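Local atomic coordinates of arabinogalactan endo-1,4-beta-galactosidase (Ignisphaera aggregans, PDB entry 7OSK), a protein that probably hydrolyses internal beta-1,4-galactosidic bonds of galactans, through the glycosyl hydrolase family 53 catalytic domain that this chain represents. Residues C112-M117 with K174-H179; I91-W96 with T118-K123. One frame throughout, in Å; residues are numbered along the deposited sequence.

Both contacts use helix 114-126 of a closed eight-stranded beta/alpha barrel, and their centres lie about 7 Å apart. In contact 2 the helix packs inward on strand 90-95, its own barrel strand; in contact 1 its first turn meets the end of helix 158-178, a neighbour in the outer layer. The step is one of depth: contact 2 is centred about 11 Å from the centre of the chain, contact 1 about 17 Å. They also touch directly, through a probable hydrogen bond of 2.8 Å from Trp96 N to Cys112 O and through Met117 CG packed on the backbone O of Arg94. Neither belongs to the calcium site of Asp301, Asp303, His305, Asn307, Asn370 and Glu373.

Contact 1 (C112-M117 with K174-H179)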
loop_
_atom_site.group_PDB
_atom_site.type_symbol
_atom_site.label_atom_id
_atom_site.label_comp_id
_atom_site.label_asym_id
_atom_site.label_seq_id
_atom_site.Cartn_x
_atom_site.Cartn_y
_atom_site.Cartn_z
ATOM N N CYS A 112 1.830 -10.028 -8.751
ATOM C CA CYS A 112 2.463 -9.994 -7.442
ATOM C C CYS A 112 2.270 -11.278 -6.636
ATOM O O CYS A 112 1.703 -11.250 -5.544
ATOM C CB CYS A 112 1.918 -8.804 -6.650
ATOM S SG CYS A 112 2.061 -7.237 -7.533
ATOM N N ASP A 113 2.752 -12.398 -7.165
ATOM C CA ASP A 113 2.681 -13.658 -6.437
ATOM C C ASP A 113 3.794 -13.710 -5.393
ATOM O O ASP A 113 4.705 -12.882 -5.404
ATOM C CB ASP A 113 2.770 -14.854 -7.392
ATOM C CG ASP A 113 4.099 -14.932 -8.118
ATOM O OD1 ASP A 113 4.800 -13.905 -8.188
ATOM O OD2 ASP A 113 4.437 -16.023 -8.626
ATOM N N LEU A 114 3.712 -14.687 -4.496
ATOM C CA LEU A 114 4.597 -14.744 -3.335
ATOM C C LEU A 114 6.079 -14.896 -3.706
ATOM O O LEU A 114 6.928 -14.237 -3.107
ATOM C CB LEU A 114 4.168 -15.889 -2.413
ATOM C CG LEU A 114 4.891 -16.002 -1.070
ATOM C CD1 LEU A 114 4.524 -14.837 -0.161
ATOM C CD2 LEU A 114 4.567 -17.334 -0.406
ATOM N N PRO A 115 6.400 -15.763 -4.685
ATOM C CA PRO A 115 7.815 -15.902 -5.057
ATOM C C PRO A 115 8.448 -14.612 -5.588
ATOM O O PRO A 115 9.576 -14.305 -5.205
ATOM C CB PRO A 115 7.785 -16.975 -6.150
ATOM C CG PRO A 115 6.559 -17.756 -5.877
ATOM C CD PRO A 115 5.561 -16.757 -5.380
ATOM N N ARG A 116 7.744 -13.878 -6.449
ATOM C CA ARG A 116 8.289 -12.647 -7.022
ATOM C C ARG A 116 8.336 -11.519 -5.996
ATOM O O ARG A 116 9.274 -10.724 -5.983
ATOM C CB ARG A 116 7.471 -12.204 -8.240
ATOM C CG ARG A 116 7.696 -10.750 -8.639
ATOM C CD ARG A 116 7.389 -10.479 -10.110
ATOM N NE ARG A 116 6.234 -11.228 -10.604
ATOM C CZ ARG A 116 6.283 -12.208 -11.506
ATOM N NH1 ARG A 116 7.436 -12.591 -12.047
ATOM N NH2 ARG A 116 5.163 -12.813 -11.875
ATOM N N MET A 117 7.324 -11.449 -5.139
ATOM C CA MET A 117 7.258 -10.404 -4.124
ATOM C C MET A 117 8.276 -10.636 -3.017
ATOM O O MET A 117 8.833 -9.687 -2.472
ATOM C CB MET A 117 5.853 -10.328 -3.529
ATOM C CG MET A 117 4.807 -9.773 -4.479
ATOM S SD MET A 117 5.117 -8.055 -4.938
ATOM C CE MET A 117 5.960 -8.260 -6.508
ATOM N N LYS A 174 6.172 -18.252 6.468
ATOM C CA LYS A 174 7.273 -19.191 6.660
ATOM C C LYS A 174 8.180 -19.203 5.433
ATOM O O LYS A 174 9.385 -19.430 5.545
ATOM C CB LYS A 174 6.752 -20.605 6.938
ATOM C CG LYS A 174 6.753 -21.005 8.410
ATOM C CD LYS A 174 8.172 -21.106 8.963
ATOM C CE LYS A 174 8.177 -21.527 10.421
ATOM N NZ LYS A 174 9.529 -21.382 11.024
ATOM N N TYR A 175 7.592 -18.962 4.264
ATOM C CA TYR A 175 8.351 -18.889 3.022
ATOM C C TYR A 175 9.235 -17.642 3.009
ATOM O O TYR A 175 10.415 -17.710 2.653
ATOM C CB TYR A 175 7.403 -18.894 1.816
ATOM C CG TYR A 175 8.077 -18.701 0.474
ATOM C CD1 TYR A 175 8.291 -17.428 -0.039
ATOM C CD2 TYR A 175 8.485 -19.789 -0.284
ATOM C CE1 TYR A 175 8.900 -17.243 -1.264
ATOM C CE2 TYR A 175 9.095 -19.613 -1.515
ATOM C CZ TYR A 175 9.301 -18.339 -1.999
ATOM O OH TYR A 175 9.908 -18.157 -3.222
ATOM N N MET A 176 8.668 -16.510 3.414
ATOM C CA MET A 176 9.392 -15.243 3.402
ATOM C C MET A 176 10.513 -15.231 4.442
ATOM O O MET A 176 11.571 -14.643 4.216
ATOM C CB MET A 176 8.435 -14.076 3.661
ATOM C CG MET A 176 7.197 -14.081 2.785
ATOM S SD MET A 176 6.263 -12.540 2.827
ATOM C CE MET A 176 7.408 -11.438 1.998
ATOM N N ALA A 177 10.275 -15.882 5.576
ATOM C CA ALA A 177 11.248 -15.911 6.665
ATOM C C ALA A 177 12.538 -16.611 6.242
ATOM O O ALA A 177 13.626 -16.240 6.685
ATOM C CB ALA A 177 10.654 -16.599 7.887
ATOM N N GLU A 178 12.414 -17.613 5.377
ATOM C CA GLU A 178 13.558 -18.432 4.986
ATOM C C GLU A 178 14.388 -17.780 3.888
ATOM O O GLU A 178 15.598 -18.001 3.798
ATOM C CB GLU A 178 13.084 -19.811 4.536
ATOM C CG GLU A 178 12.510 -20.628 5.669
ATOM C CD GLU A 178 13.502 -20.816 6.804
ATOM O OE1 GLU A 178 14.694 -21.062 6.513
ATOM O OE2 GLU A 178 13.088 -20.715 7.978
ATOM N N HIS A 179 13.738 -16.972 3.060
ATOM C CA HIS A 179 14.443 -16.178 2.065
ATOM C C HIS A 179 14.875 -14.849 2.679
ATOM O O HIS A 179 15.235 -13.913 1.963
ATOM C CB HIS A 179 13.560 -15.952 0.837
ATOM C CG HIS A 179 13.147 -17.219 0.154
ATOM N ND1 HIS A 179 12.327 -18.153 0.749
ATOM C CD2 HIS A 179 13.448 -17.711 -1.071
ATOM C CE1 HIS A 179 12.138 -19.163 -0.080
ATOM N NE2 HIS A 179 12.805 -18.920 -1.192
#
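Leu114 and Met176 mark the nearest passage of the two backbones, their CA atoms 8.3 Å apart, where the first turn of helix 114-126 meets the end of helix 158-178. Leu114 places CG anti to its backbone N (chi1 -174°), carrying its branched end across. Leu114 CD2 lies 3.7 Å from Tyr175 CD1, oblique to the ring, while Leu114 CD1 rests 4.0 Å from Met176 CG; leucine's two methyls thus meet both a ring and a flexible thioether chain. The Tyr175 and Leu114 side chains lie alongside each other, pointing opposite ways, and Tyr175 OH is 3.6 Å from Pro115 CA. Tyrosine suits this partly exposed place, its ring packing while its hydroxyl tolerates water. Proline suits a helix's first turn, where its missing N-H is not needed. Behind Tyr175, His179 CE1 stands 3.4 Å above the ring plane, displaced toward the rim, and His179 ND1 bonds Tyr175 O at 2.7 Å. Replacing Tyr175 by an alanine removes this ring, and would probably open a gap beside Leu114 and Pro115 and leave the imidazole without a surface to lie on. With no hydrogen bond across it, the joint depends on shape fit and exclusion of water.

Contact 2 (I91-W96 with T118-K123); sequences IRLRVW and TDFAAK
Strand 90-95 and helix 114-126 are the first two elements of a beta-alpha-beta unit that strand 130-135 completes, and here the helix lies along the outer face of its own strand. The short axes of 91-95 and 118-123 approach to 9.7 Å and run nearly antiparallel, at 165°. Ile91 and Leu93 both point from the strand toward the helix, two residues apart and so on the same face. Phe120 answers them. With chi1 at -169°, its side chain extends away from its own backbone N, and the ring turns an edge to the strand: Phe120 CE2 lies 4.0 Å from Ile91 CG2, and Phe120 CD2 lies 4.0 Å from Leu93 CD1, which sits in the ring plane. The Ile91 and Leu93 side chains run roughly perpendicular to the direction of the Phe120 side chain. Leu93 CD1 is shared, since it also touches Ala121 CB at 3.8 Å; the small alanine lets the leucine methyl come close to the helix backbone. Leu80 of helix 79-85 extends this apolar layer, touching both Ile91 and Phe120. On the exposed side of the helix, Asp119 and Lys123, one turn apart, form a salt bridge of 3.0 Å between Asp119 OD2 and Lys123 NZ, a pairing suited to their positions. Arg92, by contrast, leaves the other face of the strand and meets Asp55 and Glu292 in salt bridges. Apolar side chains filling the layer between strand and helix, with a buried arginine turned into the barrel, fit the (beta/alpha)8 TIM barrel, whose helices pack around a closed parallel sheet.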
loop_
_atom_site.group_PDB
_atom_site.type_symbol
_atom_site.label_atom_id
_atom_site.label_comp_id
_atom_site.label_asym_id
_atom_site.label_seq_id
_atom_site.Cartn_x
_atom_site.Cartn_y
_atom_site.Cartn_z
ATOM N N ILE A 91 9.219 -0.294 2.564
ATOM C CA ILE A 91 8.711 -0.843 1.313
ATOM C C ILE A 91 7.411 -1.595 1.573
ATOM O O ILE A 91 7.341 -2.444 2.464
ATOM C CB ILE A 91 9.733 -1.799 0.651
ATOM C CG1 ILE A 91 11.074 -1.091 0.424
ATOM C CG2 ILE A 91 9.188 -2.345 -0.663
ATOM C CD1 ILE A 91 11.010 0.085 -0.538
ATOM N N ARG A 92 6.384 -1.277 0.792
ATOM C CA ARG A 92 5.097 -1.958 0.891
ATOM C C ARG A 92 4.848 -2.786 -0.362
ATOM O O ARG A 92 4.986 -2.292 -1.479
ATOM C CB ARG A 92 3.967 -0.949 1.099
ATOM C CG ARG A 92 2.582 -1.564 1.221
ATOM C CD ARG A 92 1.546 -0.500 1.551
ATOM N NE ARG A 92 0.197 -1.054 1.696
ATOM C CZ ARG A 92 -0.719 -1.082 0.731
ATOM N NH1 ARG A 92 -0.453 -0.591 -0.472
ATOM N NH2 ARG A 92 -1.912 -1.604 0.971
ATOM N N LEU A 93 4.491 -4.052 -0.166
ATOM C CA LEU A 93 4.249 -4.970 -1.275
ATOM C C LEU A 93 2.954 -5.740 -1.071
ATOM O O LEU A 93 2.720 -6.302 -0.002
ATOM C CB LEU A 93 5.412 -5.956 -1.422
ATOM C CG LEU A 93 6.792 -5.379 -1.743
ATOM C CD1 LEU A 93 7.848 -6.460 -1.617
ATOM C CD2 LEU A 93 6.812 -4.765 -3.134
ATOM N N ARG A 94 2.113 -5.761 -2.101
ATOM C CA ARG A 94 0.911 -6.585 -2.081
ATOM C C ARG A 94 1.256 -7.989 -2.558
ATOM O O ARG A 94 2.205 -8.174 -3.319
ATOM C CB ARG A 94 -0.191 -5.978 -2.955
ATOM C CG ARG A 94 0.185 -5.804 -4.415
ATOM C CD ARG A 94 -1.001 -5.330 -5.241
ATOM N NE ARG A 94 -0.618 -5.015 -6.617
ATOM C CZ ARG A 94 -0.127 -3.844 -7.013
ATOM N NH1 ARG A 94 0.051 -2.858 -6.142
ATOM N NH2 ARG A 94 0.190 -3.657 -8.286
ATOM N N VAL A 95 0.485 -8.972 -2.103
ATOM C CA VAL A 95 0.701 -10.362 -2.486
ATOM C C VAL A 95 -0.624 -11.029 -2.846
ATOM O O VAL A 95 -1.520 -11.149 -2.007
ATOM C CB VAL A 95 1.393 -11.166 -1.354
ATOM C CG1 VAL A 95 1.509 -12.640 -1.725
ATOM C CG2 VAL A 95 2.767 -10.590 -1.051
ATOM N N TRP A 96 -0.734 -11.453 -4.101
ATOM C CA TRP A 96 -1.882 -12.221 -4.566
ATOM C C TRP A 96 -1.536 -13.703 -4.516
ATOM O O TRP A 96 -0.389 -14.088 -4.744
ATOM C CB TRP A 96 -2.277 -11.805 -5.984
ATOM C CG TRP A 96 -2.796 -10.398 -6.077
ATOM C CD1 TRP A 96 -3.626 -9.769 -5.193
ATOM C CD2 TRP A 96 -2.513 -9.443 -7.106
ATOM N NE1 TRP A 96 -3.879 -8.486 -5.610
ATOM C CE2 TRP A 96 -3.208 -8.262 -6.783
ATOM C CE3 TRP A 96 -1.741 -9.473 -8.269
ATOM C CZ2 TRP A 96 -3.152 -7.121 -7.579
ATOM C CZ3 TRP A 96 -1.689 -8.337 -9.061
ATOM C CH2 TRP A 96 -2.388 -7.178 -8.711
ATOM N N THR A 118 8.515 -11.899 -2.684
ATOM C CA THR A 118 9.439 -12.241 -1.610
ATOM C C THR A 118 10.883 -11.934 -2.005
ATOM O O THR A 118 11.696 -11.550 -1.162
ATOM C CB THR A 118 9.317 -13.729 -1.220
ATOM O OG1 THR A 118 7.997 -13.988 -0.723
ATOM C CG2 THR A 118 10.333 -14.102 -0.146
ATOM N N ASP A 119 11.199 -12.105 -3.285
ATOM C CA ASP A 119 12.554 -11.863 -3.764
ATOM C C ASP A 119 12.914 -10.389 -3.650
ATOM O O ASP A 119 14.061 -10.044 -3.376
ATOM C CB ASP A 119 12.715 -12.323 -5.214
ATOM C CG ASP A 119 14.077 -11.968 -5.782
ATOM O OD1 ASP A 119 15.055 -12.685 -5.479
ATOM O OD2 ASP A 119 14.170 -10.966 -6.523
ATOM N N PHE A 120 11.932 -9.521 -3.863
ATOM C CA PHE A 120 12.161 -8.085 -3.772
ATOM C C PHE A 120 12.247 -7.654 -2.313
ATOM O O PHE A 120 13.114 -6.864 -1.938
ATOM C CB PHE A 120 11.051 -7.314 -4.486
ATOM C CG PHE A 120 11.349 -5.854 -4.659
ATOM C CD1 PHE A 120 12.223 -5.425 -5.645
ATOM C CD2 PHE A 120 10.760 -4.910 -3.839
ATOM C CE1 PHE A 120 12.502 -4.085 -5.808
ATOM C CE2 PHE A 120 11.037 -3.567 -3.999
ATOM C CZ PHE A 120 11.908 -3.155 -4.985
ATOM N N ALA A 121 11.340 -8.181 -1.496
ATOM C CA ALA A 121 11.311 -7.867 -0.072
ATOM C C ALA A 121 12.602 -8.315 0.601
ATOM O O ALA A 121 13.069 -7.685 1.547
ATOM C CB ALA A 121 10.110 -8.522 0.591
ATOM N N ALA A 122 13.171 -9.410 0.105
ATOM C CA ALA A 122 14.426 -9.930 0.637
ATOM C C ALA A 122 15.566 -8.957 0.362
ATOM O O ALA A 122 16.383 -8.678 1.241
ATOM C CB ALA A 122 14.734 -11.294 0.033
ATOM N N LYS A 123 15.611 -8.442 -0.862
ATOM C CA LYS A 123 16.651 -7.505 -1.263
ATOM C C LYS A 123 16.487 -6.173 -0.542
ATOM O O LYS A 123 17.472 -5.517 -0.201
ATOM C CB LYS A 123 16.624 -7.296 -2.778
ATOM C CG LYS A 123 17.021 -8.532 -3.572
ATOM C CD LYS A 123 16.776 -8.343 -5.061
ATOM C CE LYS A 123 17.049 -9.625 -5.835
ATOM N NZ LYS A 123 16.704 -9.484 -7.277
#